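Protein CT_858 (Chlamydia trachomatis, PDB 3DOR) probably acts as a secreted serine-type endopeptidase, a chlamydial protease that pairs a PDZ domain with an S41 peptidase domain and forms a dimer. Local coordinates at residues Leu353-Leu363 with Glu443-Ser454; Gln50-Cys58 with Gly190-Ala198. One frame throughout, in Å; residues are numbered along the deposited sequence.

Contact 2 (50-58 with 190-198) closes before contact 1 (353-363 with 443-454) opens, so they come in series along the chain. Their centres are 54 Å apart, their nearest atoms about 38 Å, and they lie on opposite sides of the chain's centre. They share no helix, strand or sheet. Contact 1 sits in the S41 peptidase domain, where strands 361-368 and 444-445 pair within an antiparallel sheet. Contact 2 joins the starts of two helices, 55-67 near the N-terminus and 194-197 after strand 177-187, and its second segment reaches the other subunit of the dimer. Contact 1 is thus packing inside one subunit, untouched by the other chain, whereas contact 2 lies beside the dimer interface.

Contact 1. Residues Leu353-Leu363 with Glu443-Ser454; sequences LSMLTDRPLEL and EKIHPHPRVQYS. With SO4 (sulfate ion), chain Q.
L361 and I445 form the hydrogen-bonded pair of a short antiparallel strand pairing in the S41 peptidase domain. L361 N reaches I445 O at 2.9 Å, and I445 N returns to L361 O at 2.8 Å. Two residues further on, past the non-hydrogen-bonded pair E362/K444, L363 N donates to E443 O, which also accepts from a water shared with L363 O. Two further backbone bonds join S354 and M355, where the chain leaves helix 346-354, to loop 448-453: H448 N meets S354 O at 173°, above the carbonyl plane, and Y453 N reaches M355 O. S354 OG itself is bonded to A351 O. I445 CD1 touches L353 CD1 and L363 CD2. M355 SD lies over one face of the H448 imidazole, 4.5 Å from its centroid and 25° off the normal. That ring's ND1 accepts from R450 N and V451 N, which would help to set its rotation, while Q452 NE2 donates to H448 O. A water bridges Q452 OE1 and D358 O. R359, nearly straight past CG (chi3 174°), binds a sulfate, probably from the crystallisation liquor: NE meets O2 at 2.7 Å, and NH2, which also donates to N479 O, meets O4 at 3.0 Å.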
loop_
_atom_site.group_PDB
_atom_site.type_symbol
_atom_site.label_atom_id
_atom_site.label_comp_id
_atom_site.label_asym_id
_atom_site.label_seq_id
_atom_site.Cartn_x
_atom_site.Cartn_y
_atom_site.Cartn_z
ATOM N N LEU B 353 -20.111 -18.153 -7.036
ATOM C CA LEU B 353 -21.121 -18.273 -8.084
ATOM C C LEU B 353 -20.871 -19.528 -8.933
ATOM O O LEU B 353 -21.815 -20.218 -9.329
ATOM C CB LEU B 353 -21.107 -17.030 -8.984
ATOM C CG LEU B 353 -21.723 -15.760 -8.369
ATOM C CD1 LEU B 353 -21.292 -14.539 -9.144
ATOM C CD2 LEU B 353 -23.244 -15.871 -8.368
ATOM N N SER B 354 -19.600 -19.826 -9.205
ATOM C CA SER B 354 -19.256 -20.989 -10.023
ATOM C C SER B 354 -19.741 -22.304 -9.409
ATOM O O SER B 354 -19.926 -23.289 -10.116
ATOM C CB SER B 354 -17.737 -21.061 -10.270
ATOM O OG SER B 354 -17.064 -21.629 -9.164
ATOM N N MET B 355 -19.977 -22.322 -8.103
ATOM C CA MET B 355 -20.438 -23.544 -7.469
ATOM C C MET B 355 -21.952 -23.600 -7.295
ATOM O O MET B 355 -22.495 -24.585 -6.775
ATOM C CB MET B 355 -19.740 -23.718 -6.122
ATOM C CG MET B 355 -18.228 -23.915 -6.258
ATOM S SD MET B 355 -17.395 -24.177 -4.676
ATOM C CE MET B 355 -16.642 -22.622 -4.409
ATOM N N LEU B 356 -22.639 -22.557 -7.752
ATOM C CA LEU B 356 -24.087 -22.509 -7.617
ATOM C C LEU B 356 -24.814 -22.615 -8.944
ATOM O O LEU B 356 -25.963 -22.189 -9.063
ATOM C CB LEU B 356 -24.493 -21.221 -6.926
ATOM C CG LEU B 356 -23.921 -21.042 -5.521
ATOM C CD1 LEU B 356 -24.173 -19.614 -5.053
ATOM C CD2 LEU B 356 -24.556 -22.055 -4.584
ATOM N N THR B 357 -24.143 -23.173 -9.945
ATOM C CA THR B 357 -24.754 -23.321 -11.258
ATOM C C THR B 357 -24.128 -24.461 -12.048
ATOM O O THR B 357 -22.992 -24.856 -11.784
ATOM C CB THR B 357 -24.609 -22.033 -12.082
ATOM O OG1 THR B 357 -25.257 -22.208 -13.347
ATOM C CG2 THR B 357 -23.132 -21.707 -12.314
ATOM N N ASP B 358 -24.882 -24.992 -13.010
ATOM C CA ASP B 358 -24.396 -26.064 -13.873
ATOM C C ASP B 358 -24.318 -25.545 -15.311
ATOM O O ASP B 358 -23.993 -26.286 -16.241
ATOM C CB ASP B 358 -25.313 -27.297 -13.788
ATOM C CG ASP B 358 -26.743 -27.013 -14.235
ATOM O OD1 ASP B 358 -27.106 -25.831 -14.408
ATOM O OD2 ASP B 358 -27.514 -27.981 -14.399
ATOM N N ARG B 359 -24.618 -24.259 -15.473
ATOM C CA ARG B 359 -24.582 -23.586 -16.770
ATOM C C ARG B 359 -23.867 -22.245 -16.603
ATOM O O ARG B 359 -23.870 -21.658 -15.522
ATOM C CB ARG B 359 -26.009 -23.355 -17.305
ATOM C CG ARG B 359 -26.912 -22.493 -16.402
ATOM C CD ARG B 359 -28.367 -22.505 -16.887
ATOM N NE ARG B 359 -29.278 -21.808 -15.980
ATOM C CZ ARG B 359 -29.503 -20.499 -15.995
ATOM N NH1 ARG B 359 -28.884 -19.727 -16.878
ATOM N NH2 ARG B 359 -30.348 -19.959 -15.129
ATOM N N PRO B 360 -23.234 -21.746 -17.671
ATOM C CA PRO B 360 -22.536 -20.463 -17.550
ATOM C C PRO B 360 -23.484 -19.311 -17.213
ATOM O O PRO B 360 -24.657 -19.323 -17.592
ATOM C CB PRO B 360 -21.872 -20.303 -18.916
ATOM C CG PRO B 360 -22.818 -21.027 -19.835
ATOM C CD PRO B 360 -23.153 -22.271 -19.047
ATOM N N LEU B 361 -22.964 -18.325 -16.490
ATOM C CA LEU B 361 -23.750 -17.161 -16.099
ATOM C C LEU B 361 -23.136 -15.882 -16.672
ATOM O O LEU B 361 -21.982 -15.570 -16.401
ATOM C CB LEU B 361 -23.810 -17.058 -14.569
ATOM C CG LEU B 361 -24.381 -18.259 -13.803
ATOM C CD1 LEU B 361 -24.247 -18.029 -12.304
ATOM C CD2 LEU B 361 -25.832 -18.467 -14.192
ATOM N N GLU B 362 -23.910 -15.150 -17.468
ATOM C CA GLU B 362 -23.439 -13.900 -18.057
ATOM C C GLU B 362 -23.115 -12.918 -16.941
ATOM O O GLU B 362 -23.844 -12.834 -15.962
ATOM C CB GLU B 362 -24.517 -13.296 -18.961
ATOM C CG GLU B 362 -24.354 -13.611 -20.433
ATOM C CD GLU B 362 -23.107 -12.979 -21.022
ATOM O OE1 GLU B 362 -22.950 -11.748 -20.881
ATOM O OE2 GLU B 362 -22.289 -13.708 -21.623
ATOM N N LEU B 363 -22.023 -12.177 -17.091
ATOM C CA LEU B 363 -21.625 -11.209 -16.081
ATOM C C LEU B 363 -21.771 -9.783 -16.572
ATOM O O LEU B 363 -21.573 -9.502 -17.751
ATOM C CB LEU B 363 -20.161 -11.425 -15.682
ATOM C CG LEU B 363 -19.822 -12.674 -14.860
ATOM C CD1 LEU B 363 -18.327 -12.987 -14.941
ATOM C CD2 LEU B 363 -20.248 -12.430 -13.417
ATOM N N GLU B 443 -16.192 -12.838 -19.262
ATOM C CA GLU B 443 -17.475 -12.531 -19.869
ATOM C C GLU B 443 -18.576 -13.252 -19.121
ATOM O O GLU B 443 -19.710 -12.774 -19.018
ATOM C CB GLU B 443 -17.478 -12.984 -21.320
ATOM C CG GLU B 443 -16.432 -12.278 -22.142
ATOM C CD GLU B 443 -17.026 -11.613 -23.357
ATOM O OE1 GLU B 443 -17.496 -12.349 -24.253
ATOM O OE2 GLU B 443 -17.027 -10.360 -23.409
ATOM N N LYS B 444 -18.240 -14.419 -18.594
ATOM C CA LYS B 444 -19.232 -15.186 -17.875
ATOM C C LYS B 444 -18.594 -16.107 -16.870
ATOM O O LYS B 444 -17.404 -16.413 -16.946
ATOM C CB LYS B 444 -20.085 -16.001 -18.855
ATOM C CG LYS B 444 -19.284 -16.929 -19.751
ATOM C CD LYS B 444 -20.163 -17.608 -20.800
ATOM C CE LYS B 444 -20.752 -16.610 -21.777
ATOM N NZ LYS B 444 -21.442 -17.278 -22.924
ATOM N N ILE B 445 -19.400 -16.510 -15.902
ATOM C CA ILE B 445 -18.960 -17.437 -14.891
ATOM C C ILE B 445 -19.175 -18.816 -15.467
ATOM O O ILE B 445 -20.240 -19.118 -16.005
ATOM C CB ILE B 445 -19.774 -17.277 -13.597
ATOM C CG1 ILE B 445 -19.096 -16.225 -12.716
ATOM C CG2 ILE B 445 -19.879 -18.611 -12.880
ATOM C CD1 ILE B 445 -20.041 -15.361 -11.986
ATOM N N HIS B 446 -18.145 -19.642 -15.382
ATOM C CA HIS B 446 -18.224 -21.003 -15.872
ATOM C C HIS B 446 -18.379 -21.885 -14.657
ATOM O O HIS B 446 -17.751 -21.646 -13.632
ATOM C CB HIS B 446 -16.957 -21.327 -16.660
ATOM C CG HIS B 446 -16.795 -20.463 -17.867
ATOM N ND1 HIS B 446 -17.433 -20.730 -19.062
ATOM C CD2 HIS B 446 -16.162 -19.277 -18.037
ATOM C CE1 HIS B 446 -17.198 -19.745 -19.910
ATOM N NE2 HIS B 446 -16.431 -18.851 -19.312
ATOM N N PRO B 447 -19.236 -22.910 -14.745
ATOM C CA PRO B 447 -19.458 -23.813 -13.613
ATOM C C PRO B 447 -18.212 -24.499 -13.084
ATOM O O PRO B 447 -17.362 -24.947 -13.854
ATOM C CB PRO B 447 -20.508 -24.794 -14.141
ATOM C CG PRO B 447 -20.389 -24.696 -15.633
ATOM C CD PRO B 447 -20.091 -23.260 -15.893
ATOM N N HIS B 448 -18.106 -24.550 -11.759
ATOM C CA HIS B 448 -16.984 -25.189 -11.082
ATOM C C HIS B 448 -16.944 -26.603 -11.657
ATOM O O HIS B 448 -17.982 -27.193 -11.937
ATOM C CB HIS B 448 -17.248 -25.211 -9.573
ATOM C CG HIS B 448 -16.098 -25.703 -8.751
ATOM N ND1 HIS B 448 -15.857 -27.043 -8.531
ATOM C CD2 HIS B 448 -15.133 -25.034 -8.074
ATOM C CE1 HIS B 448 -14.796 -27.176 -7.752
ATOM N NE2 HIS B 448 -14.340 -25.970 -7.460
ATOM N N PRO B 449 -15.741 -27.155 -11.865
ATOM C CA PRO B 449 -15.665 -28.508 -12.424
ATOM C C PRO B 449 -16.193 -29.634 -11.527
ATOM O O PRO B 449 -16.739 -30.610 -12.035
ATOM C CB PRO B 449 -14.173 -28.657 -12.752
ATOM C CG PRO B 449 -13.519 -27.840 -11.665
ATOM C CD PRO B 449 -14.397 -26.597 -11.635
ATOM N N ARG B 450 -16.058 -29.493 -10.210
ATOM C CA ARG B 450 -16.494 -30.537 -9.279
ATOM C C ARG B 450 -17.819 -30.306 -8.549
ATOM O O ARG B 450 -18.630 -31.229 -8.438
ATOM C CB ARG B 450 -15.428 -30.785 -8.210
ATOM C CG ARG B 450 -13.996 -30.923 -8.705
ATOM C CD ARG B 450 -13.102 -31.400 -7.557
ATOM N NE ARG B 450 -11.731 -30.902 -7.645
ATOM C CZ ARG B 450 -10.750 -31.262 -6.818
ATOM N NH1 ARG B 450 -10.985 -32.132 -5.840
ATOM N NH2 ARG B 450 -9.533 -30.746 -6.960
ATOM N N VAL B 451 -18.035 -29.103 -8.021
ATOM C CA VAL B 451 -19.271 -28.853 -7.295
ATOM C C VAL B 451 -20.139 -27.808 -7.972
ATOM O O VAL B 451 -19.715 -26.672 -8.210
ATOM C CB VAL B 451 -18.986 -28.479 -5.797
ATOM C CG1 VAL B 451 -17.533 -28.778 -5.458
ATOM C CG2 VAL B 451 -19.326 -27.038 -5.514
ATOM N N GLN B 452 -21.363 -28.222 -8.290
ATOM C CA GLN B 452 -22.339 -27.377 -8.967
ATOM C C GLN B 452 -23.739 -27.573 -8.385
ATOM O O GLN B 452 -24.378 -28.584 -8.660
ATOM C CB GLN B 452 -22.409 -27.734 -10.463
ATOM C CG GLN B 452 -21.105 -27.644 -11.253
ATOM C CD GLN B 452 -21.228 -28.294 -12.627
ATOM O OE1 GLN B 452 -22.334 -28.552 -13.098
ATOM N NE2 GLN B 452 -20.094 -28.548 -13.278
ATOM N N TYR B 453 -24.236 -26.632 -7.593
ATOM C CA TYR B 453 -25.589 -26.799 -7.081
ATOM C C TYR B 453 -26.518 -26.457 -8.252
ATOM O O TYR B 453 -26.415 -25.373 -8.833
ATOM C CB TYR B 453 -25.847 -25.861 -5.912
ATOM C CG TYR B 453 -27.125 -26.186 -5.165
ATOM C CD1 TYR B 453 -27.227 -27.341 -4.392
ATOM C CD2 TYR B 453 -28.234 -25.341 -5.235
ATOM C CE1 TYR B 453 -28.397 -27.649 -3.707
ATOM C CE2 TYR B 453 -29.409 -25.642 -4.553
ATOM C CZ TYR B 453 -29.480 -26.796 -3.792
ATOM O OH TYR B 453 -30.630 -27.097 -3.107
ATOM N N SER B 454 -27.418 -27.371 -8.602
ATOM C CA SER B 454 -28.312 -27.139 -9.733
ATOM C C SER B 454 -29.786 -27.127 -9.380
ATOM O O SER B 454 -30.626 -27.140 -10.266
ATOM C CB SER B 454 -28.069 -28.194 -10.825
ATOM O OG SER B 454 -28.270 -29.511 -10.319
HETATM S S SO4 Q . -31.802 -23.142 -13.739
HETATM O O1 SO4 Q . -32.149 -24.003 -12.540
HETATM O O2 SO4 Q . -30.398 -23.486 -14.183
HETATM O O3 SO4 Q . -32.746 -23.405 -14.899
HETATM O O4 SO4 Q . -31.946 -21.698 -13.300
HETATM O O HOH W 1 -22.212 -28.519 -15.954
HETATM O O HOH W 2 -19.889 -10.045 -19.793
#

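Contact 2. Residues Gln50-Cys58 with Gly190-Ala198; sequences QENPSTSFC and GVGDLATIA
The D193 carboxylate meets the backbone amides at the start of helix 55-67. Its OD1 accepts T55 N at 2.7 Å and 168° through the syn lone pair, while OD2 takes S56 N at 3.1 Å, also from the syn side but 26° out of the carboxylate plane. T55 N lies close to OD2 as well, though that second bond is weak. In return T55 OG1 accepts L194 N at 3.1 Å, and beside this exchange A195 CB rests against S54 CA, 3.5 Å away. Each helix begins with its own N-cap residue, and D193 serves both helix starts: it caps its own helix 194-197 by accepting A195 N on the anti lone pair of OD1, with CG set anti to the backbone N (chi1 -165°). S54 is the N-cap of the other helix, its OG accepting F57 N at 3.1 Å. The carboxylate's negative charge facing both N-termini would probably be favoured by the helix dipoles. Further out, V3 of helix 2-20 packs on C58, L194 and A195, and R504 touches L194. Across the dimer interface W426 of the second subunit packs on L194, and its NE1 is hydrogen-bonded to G192 O.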
loop_
_atom_site.group_PDB
_atom_site.type_symbol
_atom_site.label_atom_id
_atom_site.label_comp_id
_atom_site.label_asym_id
_atom_site.label_seq_id
_atom_site.Cartn_x
_atom_site.Cartn_y
_atom_site.Cartn_z
ATOM N N GLN B 50 -14.492 30.865 7.401
ATOM C CA GLN B 50 -14.325 30.500 8.804
ATOM C C GLN B 50 -13.233 31.321 9.478
ATOM O O GLN B 50 -12.198 31.609 8.875
ATOM C CB GLN B 50 -13.984 29.017 8.925
ATOM C CG GLN B 50 -15.182 28.128 9.145
ATOM C CD GLN B 50 -15.862 28.387 10.476
ATOM O OE1 GLN B 50 -15.213 28.428 11.521
ATOM N NE2 GLN B 50 -17.179 28.555 10.444
ATOM N N GLU B 51 -13.465 31.692 10.735
ATOM C CA GLU B 51 -12.490 32.478 11.485
ATOM C C GLU B 51 -11.198 31.693 11.657
ATOM O O GLU B 51 -10.306 31.742 10.808
ATOM C CB GLU B 51 -13.041 32.848 12.863
ATOM C CG GLU B 51 -14.231 33.785 12.831
ATOM C CD GLU B 51 -14.539 34.374 14.196
ATOM O OE1 GLU B 51 -13.664 35.078 14.751
ATOM O OE2 GLU B 51 -15.652 34.134 14.717
ATOM N N ASN B 52 -11.096 30.982 12.770
ATOM C CA ASN B 52 -9.922 30.170 13.053
ATOM C C ASN B 52 -10.391 28.727 12.934
ATOM O O ASN B 52 -10.549 28.028 13.938
ATOM C CB ASN B 52 -9.416 30.443 14.470
ATOM C CG ASN B 52 -8.102 29.743 14.769
ATOM O OD1 ASN B 52 -7.697 29.635 15.926
ATOM N ND2 ASN B 52 -7.424 29.275 13.726
ATOM N N PRO B 53 -10.618 28.261 11.698
ATOM C CA PRO B 53 -11.079 26.890 11.484
ATOM C C PRO B 53 -10.176 25.841 12.111
ATOM O O PRO B 53 -8.970 25.819 11.874
ATOM C CB PRO B 53 -11.147 26.783 9.961
ATOM C CG PRO B 53 -10.049 27.702 9.515
ATOM C CD PRO B 53 -10.230 28.890 10.422
ATOM N N SER B 54 -10.768 24.987 12.933
ATOM C CA SER B 54 -10.021 23.913 13.574
ATOM C C SER B 54 -9.810 22.820 12.532
ATOM O O SER B 54 -10.422 22.840 11.463
ATOM C CB SER B 54 -10.807 23.336 14.753
ATOM O OG SER B 54 -11.986 22.687 14.312
ATOM N N THR B 55 -8.935 21.875 12.838
ATOM C CA THR B 55 -8.675 20.776 11.921
ATOM C C THR B 55 -9.930 19.911 11.777
ATOM O O THR B 55 -10.330 19.570 10.664
ATOM C CB THR B 55 -7.497 19.914 12.420
ATOM O OG1 THR B 55 -6.289 20.683 12.343
ATOM C CG2 THR B 55 -7.347 18.643 11.573
ATOM N N SER B 56 -10.561 19.578 12.900
ATOM C CA SER B 56 -11.755 18.751 12.862
ATOM C C SER B 56 -12.844 19.408 12.024
ATOM O O SER B 56 -13.624 18.721 11.357
ATOM C CB SER B 56 -12.258 18.455 14.282
ATOM O OG SER B 56 -12.344 19.626 15.058
ATOM N N PHE B 57 -12.885 20.738 12.036
ATOM C CA PHE B 57 -13.875 21.458 11.245
ATOM C C PHE B 57 -13.606 21.226 9.764
ATOM O O PHE B 57 -14.518 20.921 8.995
ATOM C CB PHE B 57 -13.819 22.961 11.519
ATOM C CG PHE B 57 -14.719 23.761 10.625
ATOM C CD1 PHE B 57 -16.077 23.871 10.900
ATOM C CD2 PHE B 57 -14.221 24.353 9.465
ATOM C CE1 PHE B 57 -16.930 24.558 10.030
ATOM C CE2 PHE B 57 -15.063 25.037 8.592
ATOM C CZ PHE B 57 -16.421 25.138 8.875
ATOM N N CYS B 58 -12.349 21.394 9.369
ATOM C CA CYS B 58 -11.956 21.200 7.981
ATOM C C CYS B 58 -12.137 19.742 7.558
ATOM O O CYS B 58 -12.440 19.457 6.402
ATOM C CB CYS B 58 -10.495 21.624 7.784
ATOM S SG CYS B 58 -10.197 23.395 8.027
ATOM N N GLY B 190 -6.972 12.259 20.622
ATOM C CA GLY B 190 -5.597 12.082 21.049
ATOM C C GLY B 190 -4.632 12.736 20.081
ATOM O O GLY B 190 -3.426 12.789 20.317
ATOM N N VAL B 191 -5.170 13.232 18.976
ATOM C CA VAL B 191 -4.355 13.890 17.965
ATOM C C VAL B 191 -4.661 15.372 18.042
ATOM O O VAL B 191 -5.702 15.821 17.564
ATOM C CB VAL B 191 -4.683 13.353 16.545
ATOM C CG1 VAL B 191 -4.040 14.239 15.476
ATOM C CG2 VAL B 191 -4.188 11.917 16.411
ATOM N N GLY B 192 -3.747 16.122 18.658
ATOM C CA GLY B 192 -3.921 17.553 18.825
ATOM C C GLY B 192 -4.288 18.304 17.566
ATOM O O GLY B 192 -3.607 18.195 16.544
ATOM N N ASP B 193 -5.365 19.080 17.644
ATOM C CA ASP B 193 -5.830 19.860 16.504
ATOM C C ASP B 193 -4.708 20.802 16.074
ATOM O O ASP B 193 -4.086 21.468 16.901
ATOM C CB ASP B 193 -7.089 20.650 16.885
ATOM C CG ASP B 193 -7.835 21.192 15.674
ATOM O OD1 ASP B 193 -7.329 22.133 15.030
ATOM O OD2 ASP B 193 -8.930 20.667 15.360
ATOM N N LEU B 194 -4.446 20.841 14.775
ATOM C CA LEU B 194 -3.385 21.677 14.237
ATOM C C LEU B 194 -3.658 23.168 14.436
ATOM O O LEU B 194 -2.726 23.955 14.587
ATOM C CB LEU B 194 -3.196 21.369 12.750
ATOM C CG LEU B 194 -1.895 21.851 12.118
ATOM C CD1 LEU B 194 -0.725 21.274 12.891
ATOM C CD2 LEU B 194 -1.842 21.426 10.657
ATOM N N ALA B 195 -4.936 23.548 14.432
ATOM C CA ALA B 195 -5.327 24.945 14.612
ATOM C C ALA B 195 -4.819 25.490 15.938
ATOM O O ALA B 195 -4.449 26.656 16.034
ATOM C CB ALA B 195 -6.844 25.080 14.549
ATOM N N THR B 196 -4.807 24.634 16.954
ATOM C CA THR B 196 -4.358 25.009 18.288
ATOM C C THR B 196 -2.843 25.128 18.339
ATOM O O THR B 196 -2.297 26.000 19.009
ATOM C CB THR B 196 -4.789 23.957 19.322
ATOM O OG1 THR B 196 -6.214 23.806 19.284
ATOM C CG2 THR B 196 -4.356 24.372 20.718
ATOM N N ILE B 197 -2.173 24.241 17.616
ATOM C CA ILE B 197 -0.718 24.199 17.573
ATOM C C ILE B 197 -0.092 25.236 16.644
ATOM O O ILE B 197 1.028 25.680 16.870
ATOM C CB ILE B 197 -0.256 22.792 17.141
ATOM C CG1 ILE B 197 -0.790 21.753 18.130
ATOM C CG2 ILE B 197 1.250 22.733 17.062
ATOM C CD1 ILE B 197 -0.567 20.317 17.697
ATOM N N ALA B 198 -0.825 25.621 15.605
ATOM C CA ALA B 198 -0.348 26.577 14.604
ATOM C C ALA B 198 0.462 27.780 15.108
ATOM O O ALA B 198 1.588 28.005 14.659
ATOM C CB ALA B 198 -1.521 27.066 13.768
#